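PDB 4MNR: peptidoglycan glycosyltransferase from Eggerthella lenta, which is a penicillin-binding protein with a transpeptidase domain of the beta-lactamase-like family and a dimerisation domain of the penicillin-binding-protein type. Local coordinates for residues N217-K225 with E238-G246; A418-V427 with V446-L456. All coordinates share one frame; numbering follows the deposited sequence.

Contact 1: N217-K225 with E238-G246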
ATOM      1  N   ASN A 217      24.206   4.732 -20.724  1.00 21.42           N
ATOM      2  CA  ASN A 217      23.927   5.405 -21.999  1.00 21.99           C
ATOM      3  C   ASN A 217      22.610   6.177 -22.090  1.00 21.02           C
ATOM      4  O   ASN A 217      22.189   6.565 -23.177  1.00 23.38           O
ATOM      5  CB  ASN A 217      24.060   4.414 -23.158  1.00 25.79           C
ATOM      6  CG  ASN A 217      25.311   3.579 -23.044  1.00 30.73           C
ATOM      7  OD1 ASN A 217      26.405   4.117 -22.864  1.00 31.95           O
ATOM      8  ND2 ASN A 217      25.157   2.258 -23.105  1.00 28.88           N
ATOM      9  N   ALA A 218      21.960   6.396 -20.948  1.00 16.36           N
ATOM     10  CA  ALA A 218      20.888   7.368 -20.886  1.00 17.36           C
ATOM     11  C   ALA A 218      20.981   8.045 -19.513  1.00 20.50           C
ATOM     12  O   ALA A 218      21.886   7.759 -18.748  1.00 21.87           O
ATOM     13  CB  ALA A 218      19.536   6.702 -21.084  1.00 21.60           C
ATOM     14  N   THR A 219      20.037   8.923 -19.211  1.00 19.19           N
ATOM     15  CA  THR A 219      20.150   9.827 -18.066  1.00 18.40           C
ATOM     16  C   THR A 219      19.366   9.373 -16.825  1.00 16.79           C
ATOM     17  O   THR A 219      18.249   8.874 -16.930  1.00 17.29           O
ATOM     18  CB  THR A 219      19.664  11.229 -18.487  1.00 20.00           C
ATOM     19  OG1 THR A 219      20.488  11.707 -19.559  1.00 27.74           O
ATOM     20  CG2 THR A 219      19.735  12.203 -17.341  1.00 24.66           C
ATOM     21  N   VAL A 220      19.968   9.538 -15.649  1.00 12.87           N
ATOM     22  CA  VAL A 220      19.243   9.449 -14.387  1.00 12.03           C
ATOM     23  C   VAL A 220      19.316  10.854 -13.803  1.00 14.96           C
ATOM     24  O   VAL A 220      20.379  11.478 -13.814  1.00 14.70           O
ATOM     25  CB  VAL A 220      19.896   8.450 -13.406  1.00 13.59           C
ATOM     26  CG1 VAL A 220      19.159   8.443 -12.065  1.00 14.52           C
ATOM     27  CG2 VAL A 220      19.922   7.062 -14.007  1.00 14.63           C
ATOM     28  N   SER A 221      18.191  11.365 -13.316  0.61 15.36           N
ATOM     29  CA  SER A 221      18.159  12.742 -12.824  0.61 16.22           C
ATOM     30  C   SER A 221      17.487  12.834 -11.466  0.61 15.93           C
ATOM     31  O   SER A 221      16.511  12.130 -11.198  0.61 14.47           O
ATOM     32  CB  SER A 221      17.428  13.664 -13.809  0.61 18.21           C
ATOM     33  OG  SER A 221      18.080  13.738 -15.066  0.61 19.14           O
ATOM     34  N   ASN A 222      18.017  13.702 -10.609  1.00 14.35           N
ATOM     35  CA  ASN A 222      17.351  14.032  -9.360  1.00 15.46           C
ATOM     36  C   ASN A 222      16.076  14.777  -9.684  1.00 16.23           C
ATOM     37  O   ASN A 222      15.941  15.353 -10.774  1.00 16.86           O
ATOM     38  CB  ASN A 222      18.237  14.922  -8.487  1.00 14.57           C
ATOM     39  CG  ASN A 222      19.254  14.128  -7.679  1.00 14.39           C
ATOM     40  OD1 ASN A 222      19.123  12.922  -7.513  1.00 16.44           O
ATOM     41  ND2 ASN A 222      20.273  14.808  -7.175  1.00 12.76           N
ATOM     42  N   PHE A 223      15.130  14.764  -8.752  0.57 16.25           N
ATOM     43  CA  PHE A 223      13.907  15.540  -8.921  0.57 18.04           C
ATOM     44  C   PHE A 223      14.275  17.009  -9.096  0.57 21.75           C
ATOM     45  O   PHE A 223      15.116  17.535  -8.368  0.57 21.62           O
ATOM     46  CB  PHE A 223      12.970  15.343  -7.728  0.57 19.84           C
ATOM     47  CG  PHE A 223      12.543  13.916  -7.528  0.57 18.94           C
ATOM     48  CD1 PHE A 223      11.907  13.227  -8.543  0.57 17.85           C
ATOM     49  CD2 PHE A 223      12.767  13.270  -6.324  0.57 18.88           C
ATOM     50  CE1 PHE A 223      11.514  11.907  -8.366  0.57 17.66           C
ATOM     51  CE2 PHE A 223      12.374  11.959  -6.137  0.57 18.06           C
ATOM     52  CZ  PHE A 223      11.741  11.276  -7.160  0.57 19.70           C
ATOM     53  N   ASN A 224      13.667  17.649 -10.094  1.00 23.33           N
ATOM     54  CA  ASN A 224      13.999  19.030 -10.476  1.00 27.58           C
ATOM     55  C   ASN A 224      15.464  19.251 -10.873  1.00 27.81           C
ATOM     56  O   ASN A 224      15.947  20.384 -10.871  1.00 25.94           O
ATOM     57  CB  ASN A 224      13.599  20.030  -9.387  1.00 38.60           C
ATOM     58  CG  ASN A 224      12.129  20.385  -9.435  1.00 48.79           C
ATOM     59  OD1 ASN A 224      11.279  19.610  -8.997  1.00 51.37           O
ATOM     60  ND2 ASN A 224      11.823  21.567  -9.960  1.00 53.71           N
ATOM     61  N   LYS A 225      16.152  18.168 -11.224  1.00 21.85           N
ATOM     62  CA  LYS A 225      17.564  18.207 -11.587  1.00 21.01           C
ATOM     63  C   LYS A 225      18.434  18.943 -10.560  1.00 21.29           C
ATOM     64  O   LYS A 225      19.414  19.595 -10.919  1.00 22.95           O
ATOM     65  CB  LYS A 225      17.745  18.782 -12.996  1.00 25.11           C
ATOM     66  CG  LYS A 225      17.123  17.909 -14.082  1.00 30.38           C
ATOM     67  CD  LYS A 225      17.134  18.612 -15.419  1.00 39.74           C
ATOM     68  CE  LYS A 225      16.214  17.923 -16.406  1.00 44.73           C
ATOM     69  NZ  LYS A 225      15.988  18.779 -17.605  1.00 49.19           N
ATOM     70  N   GLU A 238      17.146  11.037   2.940  1.00 11.37           N
ATOM     71  CA  GLU A 238      16.402  12.214   3.408  1.00 10.57           C
ATOM     72  C   GLU A 238      15.968  13.139   2.273  1.00 12.38           C
ATOM     73  O   GLU A 238      14.835  13.629   2.276  1.00 15.44           O
ATOM     74  CB  GLU A 238      17.189  13.001   4.454  1.00 11.50           C
ATOM     75  CG  GLU A 238      17.483  12.205   5.717  1.00 12.13           C
ATOM     76  CD  GLU A 238      18.340  12.978   6.715  1.00 21.46           C
ATOM     77  OE1 GLU A 238      18.788  14.098   6.386  1.00 25.65           O
ATOM     78  OE2 GLU A 238      18.558  12.466   7.836  1.00 21.54           O
ATOM     79  N   LEU A 239      16.866  13.371   1.313  1.00 11.26           N
ATOM     80  CA  LEU A 239      16.608  14.284   0.207  1.00 13.65           C
ATOM     81  C   LEU A 239      15.970  13.565  -0.978  1.00 14.45           C
ATOM     82  O   LEU A 239      15.570  14.202  -1.956  1.00 16.36           O
ATOM     83  CB  LEU A 239      17.912  14.947  -0.249  1.00 14.65           C
ATOM     84  CG  LEU A 239      18.528  15.928   0.753  1.00 18.10           C
ATOM     85  CD1 LEU A 239      19.883  16.432   0.261  1.00 18.33           C
ATOM     86  CD2 LEU A 239      17.572  17.085   0.999  1.00 22.93           C
ATOM     87  N   SER A 240      15.897  12.242  -0.883  1.00 11.36           N
ATOM     88  CA  SER A 240      15.402  11.384  -1.962  1.00 11.69           C
ATOM     89  C   SER A 240      16.155  11.562  -3.290  1.00 15.67           C
ATOM     90  O   SER A 240      15.549  11.825  -4.325  1.00 17.05           O
ATOM     91  CB  SER A 240      13.906  11.588  -2.179  1.00 14.67           C
ATOM     92  OG  SER A 240      13.351  10.410  -2.737  1.00 14.92           O
ATOM     93  N   SER A 241      17.473  11.392  -3.265  1.00 10.45           N
ATOM     94  CA  SER A 241      18.274  11.573  -4.481  1.00  8.81           C
ATOM     95  C   SER A 241      18.242  10.360  -5.416  1.00 10.58           C
ATOM     96  O   SER A 241      18.672   9.262  -5.050  1.00 11.01           O
ATOM     97  CB  SER A 241      19.729  11.891  -4.117  1.00 11.51           C
ATOM     98  OG  SER A 241      20.546  11.816  -5.280  1.00 11.00           O
ATOM     99  N   ASN A 242      17.739  10.562  -6.629  1.00 11.20           N
ATOM    100  CA  ASN A 242      17.708   9.486  -7.615  1.00 10.20           C
ATOM    101  C   ASN A 242      19.111   9.148  -8.114  1.00  9.44           C
ATOM    102  O   ASN A 242      19.421   7.986  -8.398  1.00 11.48           O
ATOM    103  CB  ASN A 242      16.842   9.872  -8.825  1.00 10.13           C
ATOM    104  CG  ASN A 242      15.361  10.035  -8.473  1.00 11.93           C
ATOM    105  OD1 ASN A 242      14.832   9.339  -7.606  1.00 12.23           O
ATOM    106  ND2 ASN A 242      14.687  10.963  -9.163  1.00 12.71           N
ATOM    107  N   THR A 243      19.961  10.159  -8.254  1.00  9.44           N
ATOM    108  CA  THR A 243      21.304   9.872  -8.783  1.00  9.21           C
ATOM    109  C   THR A 243      22.162   9.076  -7.801  1.00 11.65           C
ATOM    110  O   THR A 243      22.990   8.266  -8.214  1.00 13.03           O
ATOM    111  CB  THR A 243      22.040  11.112  -9.302  1.00 11.72           C
ATOM    112  OG1 THR A 243      22.158  12.081  -8.258  1.00 11.45           O
ATOM    113  CG2 THR A 243      21.285  11.720 -10.503  1.00 11.77           C
ATOM    114  N   VAL A 244      21.958   9.276  -6.502  1.00  9.58           N
ATOM    115  CA  VAL A 244      22.656   8.434  -5.540  1.00  9.09           C
ATOM    116  C   VAL A 244      22.090   7.017  -5.568  1.00 12.02           C
ATOM    117  O   VAL A 244      22.833   6.045  -5.614  1.00 11.62           O
ATOM    118  CB  VAL A 244      22.526   8.986  -4.120  1.00 10.72           C
ATOM    119  CG1 VAL A 244      23.004   7.952  -3.095  1.00 12.91           C
ATOM    120  CG2 VAL A 244      23.318  10.286  -3.989  1.00 10.35           C
ATOM    121  N   PHE A 245      20.771   6.894  -5.533  1.00 11.36           N
ATOM    122  CA  PHE A 245      20.190   5.548  -5.529  1.00 10.47           C
ATOM    123  C   PHE A 245      20.455   4.777  -6.827  1.00 10.49           C
ATOM    124  O   PHE A 245      20.617   3.552  -6.801  1.00 10.20           O
ATOM    125  CB  PHE A 245      18.716   5.569  -5.100  1.00 10.24           C
ATOM    126  CG  PHE A 245      18.556   5.576  -3.617  1.00  8.07           C
ATOM    127  CD1 PHE A 245      18.685   6.759  -2.903  1.00 10.26           C
ATOM    128  CD2 PHE A 245      18.368   4.391  -2.920  1.00  9.96           C
ATOM    129  CE1 PHE A 245      18.587   6.757  -1.520  1.00 11.80           C
ATOM    130  CE2 PHE A 245      18.262   4.378  -1.528  1.00 10.75           C
ATOM    131  CZ  PHE A 245      18.372   5.568  -0.829  1.00 11.93           C
ATOM    132  N   GLY A 246      20.560   5.498  -7.943  1.00  9.77           N
ATOM    133  CA  GLY A 246      20.907   4.873  -9.202  1.00 11.26           C
ATOM    134  C   GLY A 246      22.288   4.250  -9.134  1.00 14.68           C
ATOM    135  O   GLY A 246      22.493   3.104  -9.534  1.00 14.00           O
TER
HETATM  136  O   HOH W   1      15.867  13.174  -6.609  1.00 22.62           O
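N222 carries its amide oxygen to the first turn of helix 242-263, and there the contact is tight. Its OD1 accepts from the backbone N of T243 at 3.0 Å along an almost straight N-H (179°), and from OG of S241 at 2.9 Å. The S241 hydroxyl also caps the helix by accepting from V244 N, and has S209 OG as a further partner; N222 ND2 bonds to A226 O and S209 OG. With both ends of the amide held, its rotation is fixed. N242 works in the reverse sense: its ND2 donates to S221 O at 3.0 Å, in the carbonyl plane and in its own amide plane, while OD1 receives K188 NZ. V220, with CG1 anti to the backbone N (chi1 177°), rests that methyl 3.7 Å from N242 O.

The other side is looser. The CB of S221 points away from the helix, and F223 is partly exposed. In the conformer described, one face of the F223 ring lies over N242 ND2, which is 3.4 Å from CE1, but a second conformer makes this contact provisional. A water fills in by joining F223 N, N242 N and S240 O.

S240, S241 and N242 spell the SxN motif of penicillin-binding proteins; S240 OG bonds K188 and K400, as expected where this motif borders the active-site cleft.

Contact 2: A418-V427 with V446-L456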
ATOM      1  N   ALA A 418       4.327   4.983  13.014  1.00  7.92           N
ATOM      2  CA  ALA A 418       4.387   5.711  14.273  1.00  8.05           C
ATOM      3  C   ALA A 418       3.910   4.832  15.431  1.00  8.88           C
ATOM      4  O   ALA A 418       3.098   3.937  15.217  1.00 10.98           O
ATOM      5  CB  ALA A 418       3.512   6.966  14.195  1.00  9.61           C
ATOM      6  N   PRO A 419       4.452   5.039  16.650  1.00 12.29           N
ATOM      7  CA  PRO A 419       5.630   5.852  16.984  1.00 13.18           C
ATOM      8  C   PRO A 419       6.875   5.200  16.388  1.00 20.47           C
ATOM      9  O   PRO A 419       6.952   3.973  16.318  1.00 21.05           O
ATOM     10  CB  PRO A 419       5.683   5.794  18.525  1.00 14.74           C
ATOM     11  CG  PRO A 419       4.297   5.398  18.940  1.00 16.68           C
ATOM     12  CD  PRO A 419       3.827   4.472  17.860  1.00 13.25           C
ATOM     13  N   ALA A 420       7.830   6.011  15.961  1.00 13.69           N
ATOM     14  CA  ALA A 420       9.013   5.504  15.264  1.00 15.86           C
ATOM     15  C   ALA A 420       9.781   4.394  16.000  1.00 18.70           C
ATOM     16  O   ALA A 420      10.219   3.438  15.375  1.00 18.04           O
ATOM     17  CB  ALA A 420       9.943   6.652  14.909  1.00 16.00           C
ATOM     18  N   GLU A 421       9.943   4.497  17.318  1.00 16.75           N
ATOM     19  CA  GLU A 421      10.790   3.527  18.022  1.00 19.21           C
ATOM     20  C   GLU A 421      10.200   2.110  18.089  1.00 25.18           C
ATOM     21  O   GLU A 421      10.939   1.125  18.054  1.00 30.81           O
ATOM     22  CB  GLU A 421      11.174   4.033  19.421  1.00 22.94           C
ATOM     23  CG  GLU A 421      12.155   3.129  20.160  1.00 34.12           C
ATOM     24  CD  GLU A 421      13.453   2.875  19.388  1.00 42.81           C
ATOM     25  OE1 GLU A 421      14.057   1.798  19.588  1.00 50.97           O
ATOM     26  OE2 GLU A 421      13.881   3.747  18.598  1.00 38.46           O
ATOM     27  N   ASP A 422       8.874   2.016  18.171  1.00 19.97           N
ATOM     28  CA  ASP A 422       8.178   0.731  18.231  1.00 19.47           C
ATOM     29  C   ASP A 422       6.779   0.935  17.657  1.00 16.47           C
ATOM     30  O   ASP A 422       5.810   1.140  18.398  1.00 17.03           O
ATOM     31  CB  ASP A 422       8.101   0.236  19.683  1.00 26.97           C
ATOM     32  CG  ASP A 422       7.378  -1.096  19.822  1.00 37.09           C
ATOM     33  OD1 ASP A 422       6.949  -1.412  20.953  1.00 38.59           O
ATOM     34  OD2 ASP A 422       7.229  -1.825  18.814  1.00 31.47           O
ATOM     35  N   PRO A 423       6.663   0.913  16.325  1.00 15.23           N
ATOM     36  CA  PRO A 423       5.421   1.384  15.703  1.00 12.78           C
ATOM     37  C   PRO A 423       4.176   0.564  16.002  1.00 12.85           C
ATOM     38  O   PRO A 423       4.252  -0.661  16.140  1.00 16.10           O
ATOM     39  CB  PRO A 423       5.739   1.334  14.201  1.00 14.72           C
ATOM     40  CG  PRO A 423       7.237   1.483  14.151  1.00 14.63           C
ATOM     41  CD  PRO A 423       7.749   0.737  15.340  1.00 14.58           C
ATOM     42  N   ARG A 424       3.044   1.258  16.105  1.00 12.92           N
ATOM     43  CA  ARG A 424       1.748   0.634  16.329  1.00 14.86           C
ATOM     44  C   ARG A 424       0.868   0.746  15.099  1.00 11.17           C
ATOM     45  O   ARG A 424      -0.206   0.132  15.032  1.00 16.09           O
ATOM     46  CB  ARG A 424       1.040   1.304  17.509  1.00 16.23           C
ATOM     47  CG  ARG A 424       1.759   1.157  18.843  1.00 23.73           C
ATOM     48  CD  ARG A 424       1.715  -0.280  19.307  1.00 30.68           C
ATOM     49  NE  ARG A 424       2.447  -0.465  20.556  1.00 44.30           N
ATOM     50  CZ  ARG A 424       3.668  -0.983  20.633  1.00 50.34           C
ATOM     51  NH1 ARG A 424       4.291  -1.375  19.528  1.00 53.21           N
ATOM     52  NH2 ARG A 424       4.262  -1.115  21.813  1.00 54.32           N
ATOM     53  N   VAL A 425       1.316   1.529  14.116  1.00 10.11           N
ATOM     54  CA  VAL A 425       0.547   1.735  12.898  1.00 10.37           C
ATOM     55  C   VAL A 425       1.478   2.043  11.734  1.00 10.53           C
ATOM     56  O   VAL A 425       2.505   2.690  11.919  1.00  9.68           O
ATOM     57  CB  VAL A 425      -0.489   2.880  13.065  1.00 15.56           C
ATOM     58  CG1 VAL A 425       0.185   4.193  13.389  1.00 18.83           C
ATOM     59  CG2 VAL A 425      -1.324   3.026  11.821  1.00 17.43           C
ATOM     60  N   VAL A 426       1.131   1.531  10.555  1.00  7.88           N
ATOM     61  CA  VAL A 426       1.811   1.849   9.306  1.00  7.55           C
ATOM     62  C   VAL A 426       0.773   2.377   8.322  1.00  9.14           C
ATOM     63  O   VAL A 426      -0.329   1.846   8.237  1.00  9.67           O
ATOM     64  CB  VAL A 426       2.529   0.588   8.712  1.00  8.84           C
ATOM     65  CG1 VAL A 426       2.957   0.806   7.244  1.00 10.46           C
ATOM     66  CG2 VAL A 426       3.726   0.227   9.567  1.00 12.81           C
ATOM     67  N   VAL A 427       1.098   3.446   7.602  0.60  8.40           N
ATOM     68  CA  VAL A 427       0.192   3.963   6.570  0.60  9.35           C
ATOM     69  C   VAL A 427       0.900   4.070   5.212  0.60  9.29           C
ATOM     70  O   VAL A 427       2.033   4.543   5.143  0.60  9.71           O
ATOM     71  CB  VAL A 427      -0.377   5.355   6.941  0.60  9.00           C
ATOM     72  CG1 VAL A 427      -1.349   5.834   5.863  0.60  7.99           C
ATOM     73  CG2 VAL A 427      -1.085   5.318   8.290  0.60 10.82           C
ATOM     74  N   VAL A 446      -4.093  10.929   8.552  1.00 13.18           N
ATOM     75  CA  VAL A 446      -4.501   9.537   8.745  1.00 10.61           C
ATOM     76  C   VAL A 446      -3.754   8.926   9.937  1.00 10.72           C
ATOM     77  O   VAL A 446      -4.356   8.277  10.804  1.00 10.20           O
ATOM     78  CB  VAL A 446      -4.257   8.706   7.471  1.00 10.49           C
ATOM     79  CG1 VAL A 446      -4.664   7.248   7.705  1.00 10.87           C
ATOM     80  CG2 VAL A 446      -5.050   9.287   6.298  1.00  9.39           C
ATOM     81  N   LEU A 447      -2.447   9.159   9.994  1.00 10.03           N
ATOM     82  CA  LEU A 447      -1.639   8.698  11.121  1.00  9.70           C
ATOM     83  C   LEU A 447      -2.116   9.298  12.447  1.00 11.58           C
ATOM     84  O   LEU A 447      -2.205   8.592  13.455  1.00 12.67           O
ATOM     85  CB  LEU A 447      -0.174   9.069  10.914  1.00 11.52           C
ATOM     86  CG  LEU A 447       0.676   8.171  10.020  1.00 15.35           C
ATOM     87  CD1 LEU A 447       1.974   8.879   9.700  1.00 17.05           C
ATOM     88  CD2 LEU A 447       0.941   6.842  10.719  1.00 20.38           C
ATOM     89  N   LYS A 448      -2.419  10.599  12.453  1.00 11.41           N
ATOM     90  CA  LYS A 448      -2.880  11.273  13.668  1.00 12.17           C
ATOM     91  C   LYS A 448      -4.177  10.630  14.139  1.00 13.96           C
ATOM     92  O   LYS A 448      -4.338  10.349  15.318  1.00 12.78           O
ATOM     93  CB  LYS A 448      -3.083  12.775  13.435  1.00 14.38           C
ATOM     94  CG  LYS A 448      -3.378  13.570  14.693  1.00 24.09           C
ATOM     95  CD  LYS A 448      -3.598  15.051  14.373  1.00 31.29           C
ATOM     96  CE  LYS A 448      -4.074  15.825  15.596  1.00 40.26           C
ATOM     97  NZ  LYS A 448      -3.036  15.893  16.659  1.00 48.03           N
ATOM     98  N   THR A 449      -5.091  10.367  13.207  1.00 12.05           N
ATOM     99  CA  THR A 449      -6.356   9.743  13.578  1.00 11.65           C
ATOM    100  C   THR A 449      -6.133   8.351  14.143  1.00 11.85           C
ATOM    101  O   THR A 449      -6.723   8.000  15.167  1.00 14.46           O
ATOM    102  CB  THR A 449      -7.336   9.683  12.391  1.00 14.57           C
ATOM    103  OG1 THR A 449      -7.690  11.022  12.021  1.00 16.63           O
ATOM    104  CG2 THR A 449      -8.605   8.941  12.791  1.00 13.32           C
ATOM    105  N   ALA A 450      -5.285   7.568  13.488  1.00 11.50           N
ATOM    106  CA  ALA A 450      -4.953   6.241  14.008  1.00 13.24           C
ATOM    107  C   ALA A 450      -4.381   6.320  15.431  1.00 13.71           C
ATOM    108  O   ALA A 450      -4.774   5.542  16.299  1.00 13.99           O
ATOM    109  CB  ALA A 450      -3.993   5.515  13.078  1.00 10.35           C
ATOM    110  N   LEU A 451      -3.476   7.266  15.679  1.00 12.38           N
ATOM    111  CA  LEU A 451      -2.881   7.396  17.017  1.00 13.60           C
ATOM    112  C   LEU A 451      -3.905   7.845  18.053  1.00 16.05           C
ATOM    113  O   LEU A 451      -3.866   7.419  19.205  1.00 16.81           O
ATOM    114  CB  LEU A 451      -1.686   8.356  16.994  1.00 12.83           C
ATOM    115  CG  LEU A 451      -0.543   7.821  16.133  1.00 16.58           C
ATOM    116  CD1 LEU A 451       0.415   8.942  15.782  1.00 17.54           C
ATOM    117  CD2 LEU A 451       0.192   6.714  16.868  1.00 18.68           C
ATOM    118  N   GLU A 452      -4.831   8.709  17.643  1.00 14.08           N
ATOM    119  CA  GLU A 452      -5.909   9.122  18.546  1.00 14.69           C
ATOM    120  C   GLU A 452      -6.815   7.944  18.929  1.00 15.30           C
ATOM    121  O   GLU A 452      -7.175   7.777  20.107  1.00 17.71           O
ATOM    122  CB  GLU A 452      -6.734  10.233  17.899  1.00 20.83           C
ATOM    123  CG  GLU A 452      -6.015  11.568  17.803  1.00 25.98           C
ATOM    124  CD  GLU A 452      -6.741  12.562  16.908  1.00 33.22           C
ATOM    125  OE1 GLU A 452      -7.738  12.175  16.253  1.00 33.08           O
ATOM    126  OE2 GLU A 452      -6.312  13.733  16.862  1.00 35.24           O
ATOM    127  N   VAL A 453      -7.191   7.149  17.925  1.00 14.38           N
ATOM    128  CA  VAL A 453      -8.071   5.998  18.121  1.00 15.11           C
ATOM    129  C   VAL A 453      -7.417   4.994  19.062  1.00 17.63           C
ATOM    130  O   VAL A 453      -8.070   4.439  19.958  1.00 19.91           O
ATOM    131  CB  VAL A 453      -8.402   5.335  16.770  1.00 16.66           C
ATOM    132  CG1 VAL A 453      -8.979   3.940  16.975  1.00 20.82           C
ATOM    133  CG2 VAL A 453      -9.353   6.223  15.985  1.00 17.16           C
ATOM    134  N   GLN A 454      -6.112   4.812  18.884  1.00 16.58           N
ATOM    135  CA  GLN A 454      -5.335   3.883  19.701  1.00 20.97           C
ATOM    136  C   GLN A 454      -5.008   4.438  21.094  1.00 24.78           C
ATOM    137  O   GLN A 454      -4.480   3.723  21.946  1.00 27.27           O
ATOM    138  CB  GLN A 454      -4.054   3.466  18.961  1.00 19.27           C
ATOM    139  CG  GLN A 454      -4.297   2.651  17.681  1.00 20.02           C
ATOM    140  CD  GLN A 454      -3.013   2.339  16.928  1.00 28.99           C
ATOM    141  OE1 GLN A 454      -1.969   2.933  17.198  1.00 32.34           O
ATOM    142  NE2 GLN A 454      -3.085   1.407  15.974  1.00 23.37           N
ATOM    143  N   GLY A 455      -5.322   5.709  21.332  1.00 20.29           N
ATOM    144  CA  GLY A 455      -5.135   6.300  22.640  1.00 18.84           C
ATOM    145  C   GLY A 455      -3.807   6.998  22.900  1.00 19.94           C
ATOM    146  O   GLY A 455      -3.601   7.546  23.984  1.00 23.76           O
ATOM    147  N   LEU A 456      -2.910   6.990  21.914  1.00 17.23           N
ATOM    148  CA  LEU A 456      -1.571   7.562  22.104  1.00 24.22           C
ATOM    149  C   LEU A 456      -1.577   9.079  22.016  1.00 27.87           C
ATOM    150  O   LEU A 456      -0.662   9.743  22.499  1.00 31.04           O
ATOM    151  CB  LEU A 456      -0.588   6.972  21.095  1.00 23.69           C
ATOM    152  CG  LEU A 456      -0.358   5.477  21.293  1.00 23.22           C
ATOM    153  CD1 LEU A 456       0.294   4.861  20.057  1.00 22.64           C
ATOM    154  CD2 LEU A 456       0.499   5.257  22.520  1.00 25.80           C
TER
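This is apolar packing of the C-terminal helix 438-453 on the middle strand, 425-431, of the five-stranded antiparallel sheet. The short segments run nearly antiparallel, 160° apart, with axes 9.1 Å from each other at closest approach. V425 and V427 both face the helix, whereas V426, between them, points to the opposite side of the sheet and packs on helix 321-332.

L447 does much of the joining. Its CD2 lies 3.8 Å from V425 CG1 and, in the conformer described for V427, 3.5 Å from V427 CG2; the two side chains run alongside each other, pointing opposite ways. The two methyls of V425 divide the work: CG1 stands between the backbone N and the carbonyl carbon (chi1 60°) and turns to L447, while CG2 reaches A450 CB at 3.9 Å. The neighbouring strand contributes A418, whose CB sits 4.0 Å from L451 CD1. V134 of strand 130-135 also touches V425, V427 and V446, extending the layer.

Toward the end of the helix the contact is more exposed and gains one polar bond. Q454, extended beyond CG, donates from NE2 to R424 O at 3.3 Å; the donor stands above the carbonyl plane. Its OE1 lies against R424 CB, and L456 CD1 comes across R424 CG and P419 CD, both at 4.2 Å. The R424 chain bends at chi2, taking its guanidinium away to a salt bridge with D422. G455, with positive phi, closes the helix in a Schellman motif.

Opposite A418, R424 and V425 form a classic beta bulge, A418 O accepting from both backbone nitrogens. A C-terminal helix laid against the antiparallel sheet is a characteristic feature of the penicillin-binding and beta-lactamase fold.

How the contacts relate
Contacts 1 and 2 belong to the same transpeptidase family region but do different work. Their centres lie about 31 Å apart and their nearest atoms about 13 Å, so they do not touch, and along the chain contact 1 closes before contact 2 opens. Contact 1 holds the SxN motif, whose side chains bond to the lysines of the S-x-x-K motif (S185 to K188) and of the KTG motif beginning at K400, three motifs that line the active site in this family. Contact 2 is structural packing of the C-terminal helix on one face of the five-stranded sheet. The sheet connects them: K400 lies on its edge strand 398-406, two places across from strand 425-431.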